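Local structure of antigen, P35 (Borreliella spielmanii A14S, 6HPN) at residues E89-N94 and D169-I174; D157-L162 and N208-L213. The protein is of unknown molecular function but belongs to the PFam54 family of Borrelia outer surface proteins, probably lipoproteins, thought to be important in the pathogenesis of Lyme disease. One frame throughout, in Å; residues are numbered along the deposited sequence.

Contact 1: E89-N94 and D169-I174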
# COMPACT_ATOMS: atom_id res chain seq x y z
N GLU A 89 3.77 6.99 12.77
CA GLU A 89 5.25 7.04 12.94
C GLU A 89 5.72 5.87 13.81
O GLU A 89 6.72 5.20 13.42
CB GLU A 89 5.71 8.32 13.64
CG GLU A 89 5.84 9.53 12.73
CD GLU A 89 4.51 10.21 12.44
OE1 GLU A 89 3.44 9.62 12.80
OE2 GLU A 89 4.54 11.32 11.88
N GLY A 90 5.05 5.66 14.95
CA GLY A 90 5.41 4.60 15.91
C GLY A 90 5.65 3.30 15.17
O GLY A 90 6.78 2.77 15.23
N VAL A 91 4.63 2.89 14.41
CA VAL A 91 4.56 1.58 13.71
C VAL A 91 5.64 1.50 12.63
O VAL A 91 6.19 0.40 12.42
CB VAL A 91 3.17 1.37 13.09
CG1 VAL A 91 3.17 0.16 12.17
CG2 VAL A 91 2.08 1.26 14.16
N ILE A 92 5.88 2.59 11.92
CA ILE A 92 6.85 2.61 10.80
C ILE A 92 8.28 2.49 11.38
O ILE A 92 9.05 1.68 10.84
CB ILE A 92 6.62 3.87 9.93
CG1 ILE A 92 5.19 3.90 9.38
CG2 ILE A 92 7.66 3.98 8.82
CD1 ILE A 92 4.73 5.27 8.87
N LEU A 93 8.61 3.24 12.44
CA LEU A 93 9.92 3.08 13.15
C LEU A 93 10.09 1.63 13.59
O LEU A 93 11.10 1.02 13.25
CB LEU A 93 9.99 4.02 14.35
CG LEU A 93 10.03 5.49 13.96
CD1 LEU A 93 9.49 6.36 15.10
CD2 LEU A 93 11.44 5.90 13.53
N ASN A 94 9.07 1.10 14.26
CA ASN A 94 9.13 -0.25 14.87
C ASN A 94 9.35 -1.27 13.75
O ASN A 94 10.27 -2.09 13.88
CB ASN A 94 7.93 -0.48 15.78
CG ASN A 94 8.07 0.32 17.06
OD1 ASN A 94 9.20 0.54 17.50
ND2 ASN A 94 6.97 0.79 17.63
N ASP A 169 -1.00 -7.78 9.92
CA ASP A 169 0.26 -8.58 9.89
C ASP A 169 1.40 -7.74 10.48
O ASP A 169 2.22 -8.30 11.27
CB ASP A 169 0.53 -9.14 8.49
CG ASP A 169 -0.42 -10.28 8.13
OD1 ASP A 169 -1.17 -10.71 9.00
OD2 ASP A 169 -0.43 -10.72 6.98
N VAL A 170 1.42 -6.43 10.17
CA VAL A 170 2.47 -5.48 10.63
C VAL A 170 2.37 -5.28 12.15
O VAL A 170 3.42 -5.28 12.80
CB VAL A 170 2.38 -4.13 9.90
CG1 VAL A 170 3.00 -3.00 10.71
CG2 VAL A 170 3.03 -4.19 8.52
N ASP A 171 1.19 -5.07 12.71
CA ASP A 171 1.04 -4.95 14.18
C ASP A 171 1.47 -6.27 14.84
O ASP A 171 2.07 -6.19 15.92
CB ASP A 171 -0.38 -4.51 14.57
CG ASP A 171 -0.70 -3.05 14.28
OD1 ASP A 171 0.24 -2.22 14.16
OD2 ASP A 171 -1.89 -2.75 14.17
N ASP A 172 1.21 -7.43 14.22
CA ASP A 172 1.46 -8.76 14.83
C ASP A 172 2.97 -9.01 14.90
O ASP A 172 3.46 -9.43 15.97
CB ASP A 172 0.75 -9.88 14.07
CG ASP A 172 -0.75 -9.87 14.31
OD1 ASP A 172 -1.17 -9.15 15.20
OD2 ASP A 172 -1.49 -10.60 13.62
N ILE A 173 3.65 -8.78 13.78
CA ILE A 173 5.13 -8.82 13.66
C ILE A 173 5.70 -7.99 14.82
O ILE A 173 6.58 -8.47 15.51
CB ILE A 173 5.58 -8.30 12.28
CG1 ILE A 173 5.34 -9.34 11.17
CG2 ILE A 173 7.02 -7.88 12.28
CD1 ILE A 173 5.41 -8.79 9.73
N ILE A 174 5.18 -6.78 15.02
CA ILE A 174 5.68 -5.85 16.08
C ILE A 174 5.39 -6.44 17.47
O ILE A 174 6.32 -6.50 18.28
CB ILE A 174 5.07 -4.45 15.88
CG1 ILE A 174 5.64 -3.79 14.63
CG2 ILE A 174 5.27 -3.56 17.10
CD1 ILE A 174 5.01 -2.47 14.27

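Contact 2: D157-L162 and N208-L213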
# COMPACT_ATOMS: atom_id res chain seq x y z
N ASP A 157 -14.16 -1.42 -0.72
CA ASP A 157 -14.31 -2.35 0.43
C ASP A 157 -13.33 -3.49 0.24
O ASP A 157 -12.66 -3.86 1.20
CB ASP A 157 -15.74 -2.86 0.59
CG ASP A 157 -16.69 -1.82 1.17
OD1 ASP A 157 -16.22 -0.90 1.83
OD2 ASP A 157 -17.91 -1.96 0.98
N LYS A 158 -13.16 -3.95 -0.99
CA LYS A 158 -12.20 -5.04 -1.34
C LYS A 158 -10.75 -4.60 -1.09
O LYS A 158 -10.00 -5.39 -0.46
CB LYS A 158 -12.43 -5.51 -2.77
CG LYS A 158 -13.54 -6.54 -2.89
CD LYS A 158 -14.04 -6.74 -4.30
CE LYS A 158 -15.48 -7.22 -4.31
NZ LYS A 158 -15.76 -8.00 -5.52
N LEU A 159 -10.36 -3.41 -1.52
CA LEU A 159 -8.99 -2.91 -1.24
C LEU A 159 -8.81 -2.70 0.27
O LEU A 159 -7.70 -2.94 0.77
CB LEU A 159 -8.75 -1.60 -1.99
CG LEU A 159 -8.67 -1.74 -3.50
CD1 LEU A 159 -8.56 -0.39 -4.17
CD2 LEU A 159 -7.50 -2.63 -3.90
N LYS A 160 -9.86 -2.28 0.96
CA LYS A 160 -9.78 -1.99 2.41
C LYS A 160 -9.39 -3.29 3.13
O LYS A 160 -8.48 -3.27 3.95
CB LYS A 160 -11.10 -1.38 2.90
CG LYS A 160 -11.03 -0.80 4.30
CD LYS A 160 -12.34 -0.22 4.81
CE LYS A 160 -12.47 -0.42 6.30
NZ LYS A 160 -13.79 0.03 6.81
N THR A 161 -9.97 -4.42 2.75
CA THR A 161 -9.63 -5.74 3.33
C THR A 161 -8.12 -5.99 3.22
O THR A 161 -7.52 -6.40 4.23
CB THR A 161 -10.48 -6.83 2.68
OG1 THR A 161 -11.79 -6.53 3.17
CG2 THR A 161 -10.07 -8.23 3.06
N LEU A 162 -7.53 -5.79 2.04
CA LEU A 162 -6.07 -6.02 1.82
C LEU A 162 -5.28 -5.11 2.75
O LEU A 162 -4.34 -5.60 3.40
CB LEU A 162 -5.71 -5.70 0.38
CG LEU A 162 -6.34 -6.59 -0.67
CD1 LEU A 162 -6.06 -6.04 -2.06
CD2 LEU A 162 -5.83 -8.01 -0.56
N ASN A 208 -3.11 -10.08 -8.55
CA ASN A 208 -4.20 -10.42 -9.49
C ASN A 208 -5.47 -9.68 -9.10
O ASN A 208 -6.22 -9.29 -10.00
CB ASN A 208 -4.48 -11.93 -9.57
CG ASN A 208 -3.33 -12.70 -10.19
OD1 ASN A 208 -2.62 -12.17 -11.03
ND2 ASN A 208 -3.09 -13.90 -9.73
N LEU A 209 -5.72 -9.49 -7.81
CA LEU A 209 -6.92 -8.72 -7.42
C LEU A 209 -6.77 -7.28 -7.93
O LEU A 209 -7.71 -6.79 -8.56
CB LEU A 209 -7.09 -8.75 -5.90
CG LEU A 209 -8.35 -8.05 -5.40
CD1 LEU A 209 -9.61 -8.74 -5.88
CD2 LEU A 209 -8.37 -7.97 -3.89
N ILE A 210 -5.65 -6.63 -7.65
CA ILE A 210 -5.43 -5.21 -8.02
C ILE A 210 -5.49 -5.12 -9.54
O ILE A 210 -6.16 -4.22 -10.05
CB ILE A 210 -4.09 -4.69 -7.46
CG1 ILE A 210 -4.13 -4.55 -5.94
CG2 ILE A 210 -3.67 -3.40 -8.15
CD1 ILE A 210 -2.75 -4.51 -5.32
N LEU A 211 -4.81 -6.01 -10.25
CA LEU A 211 -4.83 -5.98 -11.73
C LEU A 211 -6.31 -5.93 -12.18
O LEU A 211 -6.64 -5.13 -13.06
CB LEU A 211 -4.11 -7.21 -12.29
CG LEU A 211 -4.16 -7.40 -13.82
CD1 LEU A 211 -3.35 -6.35 -14.56
CD2 LEU A 211 -3.66 -8.78 -14.20
N ASN A 212 -7.18 -6.77 -11.64
CA ASN A 212 -8.49 -6.89 -12.32
C ASN A 212 -9.46 -5.88 -11.68
O ASN A 212 -10.37 -5.41 -12.40
CB ASN A 212 -8.82 -8.35 -12.68
CG ASN A 212 -9.01 -9.31 -11.54
OD1 ASN A 212 -9.94 -9.16 -10.76
ND2 ASN A 212 -8.21 -10.36 -11.53
N LEU A 213 -9.13 -5.31 -10.53
CA LEU A 213 -9.83 -4.08 -10.06
C LEU A 213 -9.46 -2.87 -10.93
O LEU A 213 -10.38 -2.10 -11.26
CB LEU A 213 -9.49 -3.81 -8.60
CG LEU A 213 -10.10 -4.80 -7.61
CD1 LEU A 213 -10.09 -4.17 -6.23
CD2 LEU A 213 -11.52 -5.23 -8.00

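Contact 1: E89-N94 and D169-I174
I174 of helix 146-179 reaches across to V91 and N94 at the start of helix 89-102. Its CB is directed toward that helix. The first torsion, which sets CG1 anti to the carbonyl carbon (chi1 -70°), brings I174 CG1 within 4.2 Å of N94 CB. The chain then continues extended, and its tip CD1 ends between the carbonyl oxygen and CG1 of V91 and the CB of N94: I174 CD1 is 3.6 Å from V91 O, 3.8 Å from V91 CG1 and 3.8 Å from N94 CB. The ethyl arm of isoleucine is long enough to reach the other helix where the axes approach to 10.4 Å at 62°. N94, exposed, packs with its CB and leaves its amide outside the apolar contact.

V91 meets I174 at about a right angle. Its CG1 faces the same-named methyl of V170 (V91 CG1 to V170 CG1, 3.5 Å), while V91 CG2 passes 3.9 Å from OD1 of D171, a partly exposed carboxylate at the margin. Valine, short and branched at CB, can give one methyl to V170 and I174 and the other to D171. Further along helix 89-102, L95 touches V170 and I98 touches I173 and I174, which extends the apolar seam. The contact is mostly apolar van der Waals packing, with no direct polar bond between the segments, so its stability probably comes from burying methyls.

Contact 2: D157-L162 and N208-L213
L162 and L209 meet through one methyl of each, and their conformations explain which. In L162, CG stands anti to the carbonyl carbon and CD1 is the branch anti to CA (chi2 172°). In L209, CG is instead anti to the backbone N (chi1 -177°), and here CD2 is the branch anti to CA. The two extended methyls come together, L162 CD1 to L209 CD2 at 3.5 Å, with the side chains crossing obliquely; the same L209 CD2 also lies 4.0 Å from L162 CG, so it rests against the fork of the other leucine.

The second pair behaves differently. L159 and L213 both hold CG anti to the carbonyl carbon, and the two side chains lie flank to flank, pointing opposite ways. The extended CD1 of L213 fits against the side of L159, 3.8 Å from L159 CD2 and 3.9 Å from L159 CG. L159 CD2 also approaches I210 CG1 more loosely, at 4.4 Å. At the margin, the aliphatic base of K158 borders L213, whereas the rest of its chain leads the ammonium away from the other helix, as suits a lysine at an exposed edge. Leucine, with its branch point one carbon beyond CB and two methyls, is well fitted to span axes 11.3 Å apart.

Helix 106-135 adjoins the same packing: M127 and I130 touch L159, I123 touches L162, and A126 touches I210. Helices 146-179 and 200-221 run nearly antiparallel here, at 158°, and their leucines recur three or four residues apart on the facing sides. This is the pattern of antiparallel helix packing in an all-helical bundle, consistent with the helical fold of the PFam54 family.

How the contacts relate
Both contacts draw on the long helix 146-179, at different levels along it: contact 2 uses 157-162 and contact 1 uses 169-174, beginning about two turns after 157-162 ends. Their centres lie 22 Å apart and their nearest atoms about 7 Å apart, so they do not touch. Along the chain the segments alternate, in the order 89-94, 157-162, 169-174, 208-213. Helix 146-179 thus joins an earlier helix, 89-102, near the surface to the later helix 200-221 in a partly buried region. All four segments belong to the Bbcrasp-1 family domain; the chain is the C-terminal, helical part of a longer protein, and the shared helix links distant parts of its sequence into one fold.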